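Local structure of fatty acid synthase 1, isoform A (Drosophila melanogaster, 6FN6) at residues Q265-E277 with F426-R438. The protein probably carries out the dehydration and NADPH-dependent reduction steps of fatty acid chain elongation, as the modifying region of a multifunctional fatty acid synthase. Residues are numbered along the deposited sequence; the frame is centred on the assembly and turned at random.
Sequences QFVPNINTTDLNE and FVAVQEQSLGATR
Asn271 and Gln432 lie side by side on one face of a short stretch of parallel pairing, their amide planes 89° apart. Asn271 ND2 meets Gln432 OE1 at 2.8 Å, on a lone pair in the carbonyl plane, but the bond is bent (136°) and the oxygen tilted from the donor's plane. Turned about CB-CG (chi2 58°), Gln432 brings its amide back to the backbone: NE2 donates to Thr273 O at 2.9 Å, from above the carbonyl plane, and almost straight to Ser433 O. Three hydrogen bonds thus fix this buried amide's rotation, while Leu275 lays CG and CD1 against its oxygen.

On the other face Ile270 and Glu431 run alongside each other, Ile270 CD1 packing 3.7 Å from Glu431 CB; Arg418 and Tyr413 hold the carboxylate. The strand pairing illustrates how a class I methyltransferase-like sheet, consistent with the non-catalytic pseudo-methyltransferase domain of animal fatty acid synthases, can gain an edge strand: 270-271 joins the sixth strand, 426-433, bonded from Glu431 N to Asn269 O, Asn271 N to Glu431 O and Ser433 N to Asn271 O. Upstream, a classic beta bulge at Val429 and Gln430 faces Leu442; Asn269 and Gln430 cross, their amides sharing a weak bond, and Asn269 OD1 turns to Gln535.

Downstream, Asp274 OD1 accepts from Ser433 OG at 2.8 Å, nearly along the aspartate CG-OD1 axis, and from Gly435 N at 3.0 Å, syn but tilted out of the carboxylate plane.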
ATOM      1  N   GLN A 265     -64.575   9.013 -21.116  1.00 41.77           N
ATOM      2  CA  GLN A 265     -65.542  10.106 -21.144  1.00 44.60           C
ATOM      3  C   GLN A 265     -66.662   9.809 -22.135  1.00 45.89           C
ATOM      4  O   GLN A 265     -66.510   8.980 -23.033  1.00 47.03           O
ATOM      5  CB  GLN A 265     -64.869  11.433 -21.505  1.00 47.71           C
ATOM      6  CG  GLN A 265     -64.179  11.455 -22.861  1.00 48.31           C
ATOM      7  CD  GLN A 265     -63.842  12.865 -23.314  1.00 50.44           C
ATOM      8  OE1 GLN A 265     -62.690  13.291 -23.260  1.00 51.04           O
ATOM      9  NE2 GLN A 265     -64.855  13.598 -23.763  1.00 51.70           N
ATOM     10  N   PHE A 266     -67.783  10.501 -21.968  1.00 45.20           N
ATOM     11  CA  PHE A 266     -68.921  10.347 -22.863  1.00 41.26           C
ATOM     12  C   PHE A 266     -68.711  11.143 -24.145  1.00 43.02           C
ATOM     13  O   PHE A 266     -68.469  12.350 -24.107  1.00 42.71           O
ATOM     14  CB  PHE A 266     -70.211  10.795 -22.175  1.00 39.66           C
ATOM     15  CG  PHE A 266     -71.419  10.743 -23.065  1.00 39.54           C
ATOM     16  CD1 PHE A 266     -72.042   9.537 -23.338  1.00 40.43           C
ATOM     17  CD2 PHE A 266     -71.929  11.899 -23.630  1.00 39.32           C
ATOM     18  CE1 PHE A 266     -73.150   9.484 -24.157  1.00 40.79           C
ATOM     19  CE2 PHE A 266     -73.037  11.854 -24.450  1.00 40.39           C
ATOM     20  CZ  PHE A 266     -73.649  10.645 -24.714  1.00 41.83           C
ATOM     21  N   VAL A 267     -68.791  10.452 -25.279  1.00 43.20           N
ATOM     22  CA  VAL A 267     -68.657  11.082 -26.584  1.00 43.89           C
ATOM     23  C   VAL A 267     -69.975  10.946 -27.337  1.00 48.42           C
ATOM     24  O   VAL A 267     -70.371   9.834 -27.691  1.00 49.70           O
ATOM     25  CB  VAL A 267     -67.501  10.467 -27.393  1.00 40.92           C
ATOM     26  CG1 VAL A 267     -67.373  11.143 -28.755  1.00 40.35           C
ATOM     27  CG2 VAL A 267     -66.197  10.566 -26.624  1.00 36.75           C
ATOM     28  N   PRO A 268     -70.672  12.070 -27.573  1.00 45.43           N
ATOM     29  CA  PRO A 268     -71.900  11.984 -28.371  1.00 46.30           C
ATOM     30  C   PRO A 268     -71.626  11.442 -29.770  1.00 45.99           C
ATOM     31  O   PRO A 268     -70.571  11.743 -30.331  1.00 44.82           O
ATOM     32  CB  PRO A 268     -72.386  13.437 -28.439  1.00 46.97           C
ATOM     33  CG  PRO A 268     -71.722  14.130 -27.307  1.00 46.92           C
ATOM     34  CD  PRO A 268     -70.403  13.448 -27.128  1.00 46.74           C
ATOM     35  N   ASN A 269     -72.549  10.658 -30.318  1.00 47.62           N
ATOM     36  CA  ASN A 269     -72.433  10.209 -31.699  1.00 50.31           C
ATOM     37  C   ASN A 269     -72.258  11.432 -32.590  1.00 46.50           C
ATOM     38  O   ASN A 269     -71.455  11.432 -33.524  1.00 50.01           O
ATOM     39  CB  ASN A 269     -73.661   9.404 -32.127  1.00 52.48           C
ATOM     40  CG  ASN A 269     -73.809   8.098 -31.360  1.00 53.44           C
ATOM     41  OD1 ASN A 269     -74.923   7.686 -31.041  1.00 56.90           O
ATOM     42  ND2 ASN A 269     -72.693   7.431 -31.086  1.00 51.47           N
ATOM     43  N   ILE A 270     -73.032  12.471 -32.298  1.00 35.79           N
ATOM     44  CA  ILE A 270     -72.914  13.738 -32.999  1.00 36.41           C
ATOM     45  C   ILE A 270     -72.218  14.734 -32.080  1.00 36.55           C
ATOM     46  O   ILE A 270     -72.841  15.317 -31.192  1.00 36.97           O
ATOM     47  CB  ILE A 270     -74.289  14.266 -33.459  1.00 37.19           C
ATOM     48  CG1 ILE A 270     -75.092  13.159 -34.159  1.00 37.12           C
ATOM     49  CG2 ILE A 270     -74.114  15.467 -34.375  1.00 37.90           C
ATOM     50  CD1 ILE A 270     -74.394  12.520 -35.353  1.00 36.88           C
ATOM     51  N   ASN A 271     -70.921  14.921 -32.291  1.00 49.08           N
ATOM     52  CA  ASN A 271     -70.131  15.795 -31.434  1.00 50.27           C
ATOM     53  C   ASN A 271     -69.623  16.984 -32.242  1.00 54.16           C
ATOM     54  O   ASN A 271     -68.810  16.824 -33.153  1.00 53.82           O
ATOM     55  CB  ASN A 271     -68.967  15.020 -30.814  1.00 45.64           C
ATOM     56  CG  ASN A 271     -68.348  15.737 -29.630  1.00 45.05           C
ATOM     57  OD1 ASN A 271     -68.951  16.639 -29.047  1.00 44.05           O
ATOM     58  ND2 ASN A 271     -67.143  15.323 -29.256  1.00 42.46           N
ATOM     59  N   THR A 272     -70.104  18.175 -31.899  1.00 51.48           N
ATOM     60  CA  THR A 272     -69.735  19.390 -32.618  1.00 52.99           C
ATOM     61  C   THR A 272     -68.592  20.118 -31.923  1.00 57.68           C
ATOM     62  O   THR A 272     -68.244  21.241 -32.292  1.00 58.55           O
ATOM     63  CB  THR A 272     -70.926  20.354 -32.741  1.00 51.79           C
ATOM     64  OG1 THR A 272     -71.361  20.749 -31.434  1.00 51.93           O
ATOM     65  CG2 THR A 272     -72.082  19.690 -33.484  1.00 49.29           C
ATOM     66  N   THR A 273     -68.017  19.477 -30.911  1.00 48.86           N
ATOM     67  CA  THR A 273     -66.875  20.036 -30.201  1.00 50.87           C
ATOM     68  C   THR A 273     -65.642  19.171 -30.439  1.00 46.42           C
ATOM     69  O   THR A 273     -65.692  17.948 -30.299  1.00 43.62           O
ATOM     70  CB  THR A 273     -67.139  20.145 -28.689  1.00 56.27           C
ATOM     71  OG1 THR A 273     -68.328  20.911 -28.462  1.00 57.61           O
ATOM     72  CG2 THR A 273     -65.964  20.812 -27.983  1.00 60.30           C
ATOM     73  N   ASP A 274     -64.537  19.813 -30.799  1.00 52.11           N
ATOM     74  CA  ASP A 274     -63.286  19.100 -31.008  1.00 47.06           C
ATOM     75  C   ASP A 274     -62.896  18.367 -29.730  1.00 39.84           C
ATOM     76  O   ASP A 274     -63.124  18.857 -28.626  1.00 40.03           O
ATOM     77  CB  ASP A 274     -62.177  20.063 -31.437  1.00 48.90           C
ATOM     78  CG  ASP A 274     -62.410  20.642 -32.818  1.00 47.87           C
ATOM     79  OD1 ASP A 274     -63.509  20.436 -33.374  1.00 47.87           O
ATOM     80  OD2 ASP A 274     -61.497  21.313 -33.342  1.00 48.71           O
ATOM     81  N   LEU A 275     -62.321  17.183 -29.891  1.00 37.74           N
ATOM     82  CA  LEU A 275     -61.964  16.346 -28.756  1.00 36.33           C
ATOM     83  C   LEU A 275     -60.721  16.876 -28.048  1.00 41.22           C
ATOM     84  O   LEU A 275     -60.374  16.417 -26.960  1.00 40.52           O
ATOM     85  CB  LEU A 275     -61.742  14.903 -29.215  1.00 34.76           C
ATOM     86  CG  LEU A 275     -63.013  14.190 -29.686  1.00 34.40           C
ATOM     87  CD1 LEU A 275     -62.683  12.902 -30.438  1.00 33.87           C
ATOM     88  CD2 LEU A 275     -63.934  13.903 -28.508  1.00 34.03           C
ATOM     89  N   ASN A 276     -60.042  17.832 -28.675  1.00 57.09           N
ATOM     90  CA  ASN A 276     -58.888  18.473 -28.058  1.00 60.35           C
ATOM     91  C   ASN A 276     -58.724  19.909 -28.543  1.00 61.62           C
ATOM     92  O   ASN A 276     -59.243  20.285 -29.593  1.00 49.31           O
ATOM     93  CB  ASN A 276     -57.617  17.678 -28.356  1.00 58.15           C
ATOM     94  CG  ASN A 276     -56.428  18.157 -27.548  1.00 56.24           C
ATOM     95  OD1 ASN A 276     -55.506  18.767 -28.084  1.00 59.09           O
ATOM     96  ND2 ASN A 276     -56.442  17.875 -26.253  1.00 53.38           N
ATOM     97  N   GLU A 277     -57.996  20.705 -27.767  1.00 55.10           N
ATOM     98  CA  GLU A 277     -57.715  22.094 -28.119  1.00 63.92           C
ATOM     99  C   GLU A 277     -56.842  22.161 -29.366  1.00 61.17           C
ATOM    100  O   GLU A 277     -57.087  22.958 -30.271  1.00 60.81           O
ATOM    101  CB  GLU A 277     -57.033  22.802 -26.946  1.00 74.57           C
ATOM    102  CG  GLU A 277     -56.441  24.163 -27.274  1.00 84.59           C
ATOM    103  CD  GLU A 277     -55.029  24.077 -27.828  1.00 90.61           C
ATOM    104  OE1 GLU A 277     -54.648  24.951 -28.638  1.00 95.03           O
ATOM    105  OE2 GLU A 277     -54.301  23.134 -27.455  1.00 91.00           O
ATOM    106  N   PHE A 426     -76.919   4.286 -46.512  1.00 51.77           N
ATOM    107  CA  PHE A 426     -76.054   4.356 -45.342  1.00 48.20           C
ATOM    108  C   PHE A 426     -76.556   5.411 -44.365  1.00 46.84           C
ATOM    109  O   PHE A 426     -77.237   6.359 -44.755  1.00 44.92           O
ATOM    110  CB  PHE A 426     -74.612   4.654 -45.755  1.00 43.11           C
ATOM    111  CG  PHE A 426     -73.820   3.428 -46.093  1.00 42.06           C
ATOM    112  CD1 PHE A 426     -74.121   2.681 -47.219  1.00 43.36           C
ATOM    113  CD2 PHE A 426     -72.781   3.014 -45.280  1.00 41.04           C
ATOM    114  CE1 PHE A 426     -73.395   1.548 -47.529  1.00 43.43           C
ATOM    115  CE2 PHE A 426     -72.053   1.885 -45.585  1.00 41.51           C
ATOM    116  CZ  PHE A 426     -72.360   1.150 -46.710  1.00 42.74           C
ATOM    117  N   VAL A 427     -76.226   5.230 -43.091  1.00 43.45           N
ATOM    118  CA  VAL A 427     -76.610   6.179 -42.057  1.00 40.44           C
ATOM    119  C   VAL A 427     -75.357   6.683 -41.346  1.00 39.19           C
ATOM    120  O   VAL A 427     -74.385   5.947 -41.181  1.00 38.21           O
ATOM    121  CB  VAL A 427     -77.598   5.541 -41.056  1.00 39.27           C
ATOM    122  CG1 VAL A 427     -76.916   4.445 -40.245  1.00 38.76           C
ATOM    123  CG2 VAL A 427     -78.189   6.599 -40.137  1.00 42.72           C
ATOM    124  N   ALA A 428     -75.371   7.943 -40.933  1.00 44.21           N
ATOM    125  CA  ALA A 428     -74.237   8.490 -40.207  1.00 43.56           C
ATOM    126  C   ALA A 428     -74.311   8.043 -38.754  1.00 42.07           C
ATOM    127  O   ALA A 428     -75.115   8.550 -37.971  1.00 39.44           O
ATOM    128  CB  ALA A 428     -74.211  10.001 -40.306  1.00 44.70           C
ATOM    129  N   VAL A 429     -73.466   7.080 -38.404  1.00 36.57           N
ATOM    130  CA  VAL A 429     -73.426   6.547 -37.053  1.00 35.98           C
ATOM    131  C   VAL A 429     -72.854   7.600 -36.116  1.00 35.51           C
ATOM    132  O   VAL A 429     -73.397   7.840 -35.039  1.00 35.36           O
ATOM    133  CB  VAL A 429     -72.616   5.240 -36.993  1.00 35.74           C
ATOM    134  CG1 VAL A 429     -72.411   4.796 -35.550  1.00 35.13           C
ATOM    135  CG2 VAL A 429     -73.316   4.150 -37.793  1.00 36.39           C
ATOM    136  N   GLN A 430     -71.751   8.220 -36.524  1.00 36.66           N
ATOM    137  CA  GLN A 430     -71.145   9.284 -35.733  1.00 36.24           C
ATOM    138  C   GLN A 430     -70.740  10.460 -36.611  1.00 37.08           C
ATOM    139  O   GLN A 430     -70.427  10.294 -37.789  1.00 36.44           O
ATOM    140  CB  GLN A 430     -69.917   8.765 -34.975  1.00 36.53           C
ATOM    141  CG  GLN A 430     -70.249   7.878 -33.785  1.00 38.56           C
ATOM    142  CD  GLN A 430     -69.150   7.851 -32.739  1.00 42.95           C
ATOM    143  OE1 GLN A 430     -69.425   7.744 -31.543  1.00 44.45           O
ATOM    144  NE2 GLN A 430     -67.898   7.945 -33.183  1.00 45.09           N
ATOM    145  N   GLU A 431     -70.748  11.649 -36.020  1.00 46.13           N
ATOM    146  CA  GLU A 431     -70.232  12.845 -36.672  1.00 49.01           C
ATOM    147  C   GLU A 431     -69.372  13.632 -35.699  1.00 45.93           C
ATOM    148  O   GLU A 431     -69.878  14.222 -34.744  1.00 48.04           O
ATOM    149  CB  GLU A 431     -71.364  13.725 -37.200  1.00 48.88           C
ATOM    150  CG  GLU A 431     -72.046  13.182 -38.440  1.00 50.44           C
ATOM    151  CD  GLU A 431     -73.261  13.997 -38.841  1.00 51.69           C
ATOM    152  OE1 GLU A 431     -73.496  15.062 -38.230  1.00 51.25           O
ATOM    153  OE2 GLU A 431     -73.973  13.579 -39.776  1.00 52.53           O
ATOM    154  N   GLN A 432     -68.066  13.625 -35.938  1.00 37.26           N
ATOM    155  CA  GLN A 432     -67.131  14.338 -35.082  1.00 36.17           C
ATOM    156  C   GLN A 432     -66.493  15.490 -35.845  1.00 38.69           C
ATOM    157  O   GLN A 432     -65.948  15.308 -36.935  1.00 39.13           O
ATOM    158  CB  GLN A 432     -66.051  13.391 -34.546  1.00 36.05           C
ATOM    159  CG  GLN A 432     -64.930  14.084 -33.771  1.00 35.51           C
ATOM    160  CD  GLN A 432     -65.436  14.879 -32.584  1.00 35.59           C
ATOM    161  OE1 GLN A 432     -65.989  14.316 -31.637  1.00 35.05           O
ATOM    162  NE2 GLN A 432     -65.248  16.196 -32.627  1.00 36.42           N
ATOM    163  N   SER A 433     -66.580  16.680 -35.267  1.00 38.04           N
ATOM    164  CA  SER A 433     -66.020  17.870 -35.885  1.00 40.10           C
ATOM    165  C   SER A 433     -64.502  17.776 -35.905  1.00 41.04           C
ATOM    166  O   SER A 433     -63.892  17.223 -34.988  1.00 38.54           O
ATOM    167  CB  SER A 433     -66.457  19.129 -35.135  1.00 40.45           C
ATOM    168  OG  SER A 433     -65.974  19.116 -33.804  1.00 41.36           O
ATOM    169  N   LEU A 434     -63.903  18.306 -36.966  1.00 42.08           N
ATOM    170  CA  LEU A 434     -62.457  18.439 -37.057  1.00 46.41           C
ATOM    171  C   LEU A 434     -62.173  19.922 -37.215  1.00 52.82           C
ATOM    172  O   LEU A 434     -61.727  20.385 -38.266  1.00 53.88           O
ATOM    173  CB  LEU A 434     -61.899  17.633 -38.233  1.00 43.80           C
ATOM    174  CG  LEU A 434     -62.117  16.120 -38.146  1.00 38.97           C
ATOM    175  CD1 LEU A 434     -61.676  15.423 -39.423  1.00 39.41           C
ATOM    176  CD2 LEU A 434     -61.380  15.545 -36.945  1.00 38.11           C
ATOM    177  N   GLY A 435     -62.452  20.664 -36.148  1.00 51.53           N
ATOM    178  CA  GLY A 435     -62.468  22.109 -36.214  1.00 58.20           C
ATOM    179  C   GLY A 435     -63.765  22.495 -36.885  1.00 62.69           C
ATOM    180  O   GLY A 435     -64.763  21.785 -36.770  1.00 63.06           O
ATOM    181  N   ALA A 436     -63.760  23.621 -37.582  1.00 83.17           N
ATOM    182  CA  ALA A 436     -64.890  23.988 -38.416  1.00 84.92           C
ATOM    183  C   ALA A 436     -64.474  23.722 -39.853  1.00 82.50           C
ATOM    184  O   ALA A 436     -63.292  23.531 -40.133  1.00 84.47           O
ATOM    185  CB  ALA A 436     -65.283  25.435 -38.209  1.00 88.67           C
ATOM    186  N   THR A 437     -65.439  23.690 -40.762  1.00 68.61           N
ATOM    187  CA  THR A 437     -65.175  23.400 -42.172  1.00 66.90           C
ATOM    188  C   THR A 437     -64.781  21.944 -42.432  1.00 60.16           C
ATOM    189  O   THR A 437     -64.595  21.560 -43.587  1.00 60.40           O
ATOM    190  CB  THR A 437     -64.064  24.309 -42.764  1.00 71.45           C
ATOM    191  OG1 THR A 437     -62.899  24.293 -41.929  1.00 72.61           O
ATOM    192  CG2 THR A 437     -64.568  25.740 -42.919  1.00 72.65           C
ATOM    193  N   ARG A 438     -64.637  21.136 -41.385  1.00 55.61           N
ATOM    194  CA  ARG A 438     -64.318  19.720 -41.577  1.00 52.00           C
ATOM    195  C   ARG A 438     -64.972  18.849 -40.509  1.00 45.29           C
ATOM    196  O   ARG A 438     -65.233  19.299 -39.393  1.00 44.02           O
ATOM    197  CB  ARG A 438     -62.807  19.489 -41.580  1.00 54.91           C
ATOM    198  CG  ARG A 438     -62.118  19.919 -42.864  1.00 60.61           C
ATOM    199  CD  ARG A 438     -60.797  19.192 -43.061  1.00 63.97           C
ATOM    200  NE  ARG A 438     -60.267  19.393 -44.408  1.00 69.72           N
ATOM    201  CZ  ARG A 438     -60.533  18.611 -45.451  1.00 74.16           C
ATOM    202  NH1 ARG A 438     -61.335  17.562 -45.322  1.00 75.52           N
ATOM    203  NH2 ARG A 438     -59.998  18.882 -46.635  1.00 76.93           N
TER